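Local coordinates for PelD (Pseudomonas aeruginosa, PDB 4EU0), which binds the second messenger cyclic di-GMP, largely through its GGDEF-like domain, acting as an effector in pellicle formation, at residues Y188-T193 against V265-Y270. Sequence-based numbering, arbitrary orientation.
Sequences YAFELT and VRIRQY
In the GGDEF-like domain of PelD, Tyr188–Leu192 pairs antiparallel with an outermost strand of a four-stranded sheet, Val265–Tyr270. Ala189 with Arg268 and Glu191 with Arg266 are the hydrogen-bonded pairs, each closed by two N-H···O=C bonds; the Arg266 N to Glu191 O bond, 2.8 Å, is nearly straight.

On the sheet face packed against helix 236-253, Gln269 runs beside Tyr188, its CG over one ring face, 4.1 Å from the centroid in a CH-pi contact. CG stands anti to the backbone N (chi1 -175°), which places it over the ring. Ile267 CG2 meets the ring edge at CD1, 3.9 Å away. Phe190 CD1 touches Val265 CG1 edge-on at 3.9 Å, and Leu192 CD2 closes the row against Val265 CG2. Tyr188 OH bonds to Ser239 O and Gln269 NE2 to Gln240 OE1, tying both strands to the helix.

On the other face Arg268 grips Glu191 OE1 side-on, through NE at 3.3 Å and NH2 at 3.2 Å. The oxygen lies in the guanidinium plane, but both nitrogens reach OE1 from the same face of the carboxylate, whose plane is turned 40° from the guanidinium. Glu191 OE2 pairs with Arg224. Flanked by two arginines, the buried carboxylate probably stays ionised and links the edge strand electrostatically to its neighbour, while the opposite face packs apolar groups on helix 236-253, and the Tyr188 side chain lies about 8 Å from the bound cyclic di-GMP.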
ATOM      1  N   TYR A 188       3.265  11.113  -9.699  1.00 11.81           N
ATOM      2  CA  TYR A 188       3.269  12.401 -10.370  1.00 11.59           C
ATOM      3  C   TYR A 188       3.949  13.427  -9.487  1.00 11.96           C
ATOM      4  O   TYR A 188       3.752  13.439  -8.270  1.00 13.45           O
ATOM      5  CB  TYR A 188       1.845  12.879 -10.640  1.00 11.74           C
ATOM      6  CG  TYR A 188       1.184  12.264 -11.857  1.00 11.10           C
ATOM      7  CD1 TYR A 188       1.467  12.734 -13.130  1.00 12.90           C
ATOM      8  CD2 TYR A 188       0.235  11.244 -11.724  1.00 10.84           C
ATOM      9  CE1 TYR A 188       0.847  12.181 -14.263  1.00 14.60           C
ATOM     10  CE2 TYR A 188      -0.393  10.680 -12.850  1.00 13.61           C
ATOM     11  CZ  TYR A 188      -0.079  11.159 -14.108  1.00 13.58           C
ATOM     12  OH  TYR A 188      -0.682  10.641 -15.227  1.00 18.30           O
ATOM     13  N   ALA A 189       4.729  14.296 -10.113  1.00 11.01           N
ATOM     14  CA  ALA A 189       5.263  15.464  -9.418  1.00 11.02           C
ATOM     15  C   ALA A 189       4.753  16.689 -10.138  1.00 11.13           C
ATOM     16  O   ALA A 189       5.018  16.856 -11.332  1.00 11.79           O
ATOM     17  CB  ALA A 189       6.768  15.434  -9.421  1.00 11.89           C
ATOM     18  N   PHE A 190       4.020  17.541  -9.426  1.00 10.59           N
ATOM     19  CA  PHE A 190       3.559  18.800  -9.993  1.00 10.96           C
ATOM     20  C   PHE A 190       4.447  19.914  -9.476  1.00 11.65           C
ATOM     21  O   PHE A 190       4.405  20.247  -8.292  1.00 11.56           O
ATOM     22  CB  PHE A 190       2.085  19.054  -9.649  1.00  9.91           C
ATOM     23  CG  PHE A 190       1.153  17.987 -10.148  1.00 10.43           C
ATOM     24  CD1 PHE A 190       0.643  18.044 -11.437  1.00 12.22           C
ATOM     25  CD2 PHE A 190       0.760  16.936  -9.323  1.00 10.17           C
ATOM     26  CE1 PHE A 190      -0.217  17.053 -11.921  1.00 12.71           C
ATOM     27  CE2 PHE A 190      -0.119  15.945  -9.788  1.00  8.84           C
ATOM     28  CZ  PHE A 190      -0.608  16.001 -11.082  1.00 11.45           C
ATOM     29  N   GLU A 191       5.286  20.458 -10.356  1.00 12.66           N
ATOM     30  CA  GLU A 191       6.176  21.541  -9.984  1.00 13.77           C
ATOM     31  C   GLU A 191       5.501  22.859 -10.331  1.00 13.82           C
ATOM     32  O   GLU A 191       5.108  23.080 -11.471  1.00 13.36           O
ATOM     33  CB  GLU A 191       7.514  21.413 -10.709  1.00 15.14           C
ATOM     34  CG  GLU A 191       8.515  22.494 -10.318  1.00 17.98           C
ATOM     35  CD  GLU A 191       9.760  22.513 -11.190  1.00 23.01           C
ATOM     36  OE1 GLU A 191       9.806  21.806 -12.222  1.00 24.30           O
ATOM     37  OE2 GLU A 191      10.699  23.258 -10.834  1.00 25.53           O
ATOM     38  N   LEU A 192       5.343  23.719  -9.330  1.00 14.02           N
ATOM     39  CA  LEU A 192       4.574  24.940  -9.510  1.00 14.87           C
ATOM     40  C   LEU A 192       5.520  26.119  -9.683  1.00 16.30           C
ATOM     41  O   LEU A 192       6.080  26.636  -8.714  1.00 18.06           O
ATOM     42  CB  LEU A 192       3.595  25.139  -8.344  1.00 14.31           C
ATOM     43  CG  LEU A 192       2.797  23.880  -7.956  1.00 14.14           C
ATOM     44  CD1 LEU A 192       1.785  24.201  -6.854  1.00 15.11           C
ATOM     45  CD2 LEU A 192       2.098  23.249  -9.142  1.00 14.41           C
ATOM     46  N   THR A 193       5.688  26.536 -10.934  1.00 17.02           N
ATOM     47  CA  THR A 193       6.750  27.465 -11.310  1.00 18.29           C
ATOM     48  C   THR A 193       6.335  28.930 -11.286  1.00 18.88           C
ATOM     49  O   THR A 193       7.181  29.816 -11.415  1.00 20.24           O
ATOM     50  CB  THR A 193       7.325  27.121 -12.702  1.00 18.77           C
ATOM     51  OG1 THR A 193       6.333  27.360 -13.707  1.00 18.63           O
ATOM     52  CG2 THR A 193       7.752  25.667 -12.752  1.00 19.43           C
ATOM     53  N   VAL A 265       2.255  25.100 -13.987  1.00 15.16           N
ATOM     54  CA  VAL A 265       2.404  23.717 -13.547  1.00 14.93           C
ATOM     55  C   VAL A 265       3.261  22.948 -14.554  1.00 14.82           C
ATOM     56  O   VAL A 265       2.919  22.878 -15.736  1.00 15.82           O
ATOM     57  CB  VAL A 265       1.035  23.014 -13.350  1.00 14.05           C
ATOM     58  CG1 VAL A 265       1.220  21.607 -12.802  1.00 14.31           C
ATOM     59  CG2 VAL A 265       0.129  23.818 -12.403  1.00 15.35           C
ATOM     60  N   ARG A 266       4.376  22.398 -14.076  1.00 15.26           N
ATOM     61  CA  ARG A 266       5.214  21.475 -14.857  1.00 16.51           C
ATOM     62  C   ARG A 266       4.919  20.064 -14.354  1.00 15.42           C
ATOM     63  O   ARG A 266       5.127  19.777 -13.179  1.00 15.19           O
ATOM     64  CB  ARG A 266       6.703  21.788 -14.660  1.00 18.41           C
ATOM     65  CG  ARG A 266       7.230  22.988 -15.443  1.00 23.12           C
ATOM     66  CD  ARG A 266       8.672  22.741 -15.904  1.00 28.28           C
ATOM     67  NE  ARG A 266       8.803  21.429 -16.540  1.00 32.17           N
ATOM     68  CZ  ARG A 266       9.058  21.220 -17.830  1.00 34.15           C
ATOM     69  NH1 ARG A 266       9.243  22.242 -18.660  1.00 35.43           N
ATOM     70  NH2 ARG A 266       9.141  19.975 -18.289  1.00 35.00           N
ATOM     71  N   ILE A 267       4.402  19.199 -15.228  1.00 15.14           N
ATOM     72  CA  ILE A 267       4.049  17.823 -14.840  1.00 14.46           C
ATOM     73  C   ILE A 267       5.189  16.854 -15.158  1.00 15.12           C
ATOM     74  O   ILE A 267       5.700  16.832 -16.272  1.00 15.03           O
ATOM     75  CB  ILE A 267       2.782  17.322 -15.588  1.00 14.44           C
ATOM     76  CG1 ILE A 267       1.602  18.277 -15.375  1.00 15.57           C
ATOM     77  CG2 ILE A 267       2.414  15.890 -15.155  1.00 14.35           C
ATOM     78  CD1 ILE A 267       0.560  18.183 -16.497  1.00 17.68           C
ATOM     79  N   ARG A 268       5.573  16.061 -14.163  1.00 14.18           N
ATOM     80  CA  ARG A 268       6.576  15.029 -14.333  1.00 15.60           C
ATOM     81  C   ARG A 268       5.963  13.745 -13.820  1.00 14.89           C
ATOM     82  O   ARG A 268       5.358  13.728 -12.759  1.00 14.40           O
ATOM     83  CB  ARG A 268       7.841  15.376 -13.534  1.00 16.26           C
ATOM     84  CG  ARG A 268       8.558  16.659 -13.976  1.00 19.93           C
ATOM     85  CD  ARG A 268       9.187  17.375 -12.753  1.00 23.99           C
ATOM     86  NE  ARG A 268       9.854  18.649 -13.070  1.00 25.43           N
ATOM     87  CZ  ARG A 268      10.874  18.756 -13.917  1.00 25.21           C
ATOM     88  NH1 ARG A 268      11.321  17.681 -14.540  1.00 27.78           N
ATOM     89  NH2 ARG A 268      11.443  19.934 -14.159  1.00 25.79           N
ATOM     90  N   GLN A 269       6.098  12.674 -14.590  1.00 15.60           N
ATOM     91  CA  GLN A 269       5.451  11.404 -14.276  1.00 16.08           C
ATOM     92  C   GLN A 269       6.493  10.300 -14.215  1.00 16.15           C
ATOM     93  O   GLN A 269       7.424  10.274 -15.018  1.00 16.74           O
ATOM     94  CB  GLN A 269       4.404  11.095 -15.353  1.00 17.18           C
ATOM     95  CG  GLN A 269       3.563   9.859 -15.120  1.00 20.11           C
ATOM     96  CD  GLN A 269       2.532   9.618 -16.227  1.00 22.06           C
ATOM     97  OE1 GLN A 269       2.202  10.509 -17.007  1.00 21.68           O
ATOM     98  NE2 GLN A 269       2.007   8.405 -16.275  1.00 25.76           N
ATOM     99  N   TYR A 270       6.337   9.401 -13.249  1.00 15.39           N
ATOM    100  CA  TYR A 270       7.197   8.236 -13.120  1.00 16.77           C
ATOM    101  C   TYR A 270       6.327   6.999 -12.929  1.00 16.91           C
ATOM    102  O   TYR A 270       5.630   6.875 -11.922  1.00 14.71           O
ATOM    103  CB  TYR A 270       8.152   8.419 -11.934  1.00 17.08           C
ATOM    104  CG  TYR A 270       9.125   7.280 -11.733  1.00 18.27           C
ATOM    105  CD1 TYR A 270      10.388   7.307 -12.319  1.00 20.88           C
ATOM    106  CD2 TYR A 270       8.779   6.179 -10.955  1.00 19.17           C
ATOM    107  CE1 TYR A 270      11.284   6.268 -12.131  1.00 22.70           C
ATOM    108  CE2 TYR A 270       9.671   5.127 -10.761  1.00 19.87           C
ATOM    109  CZ  TYR A 270      10.916   5.181 -11.359  1.00 22.35           C
ATOM    110  OH  TYR A 270      11.804   4.145 -11.179  1.00 24.53           O
TER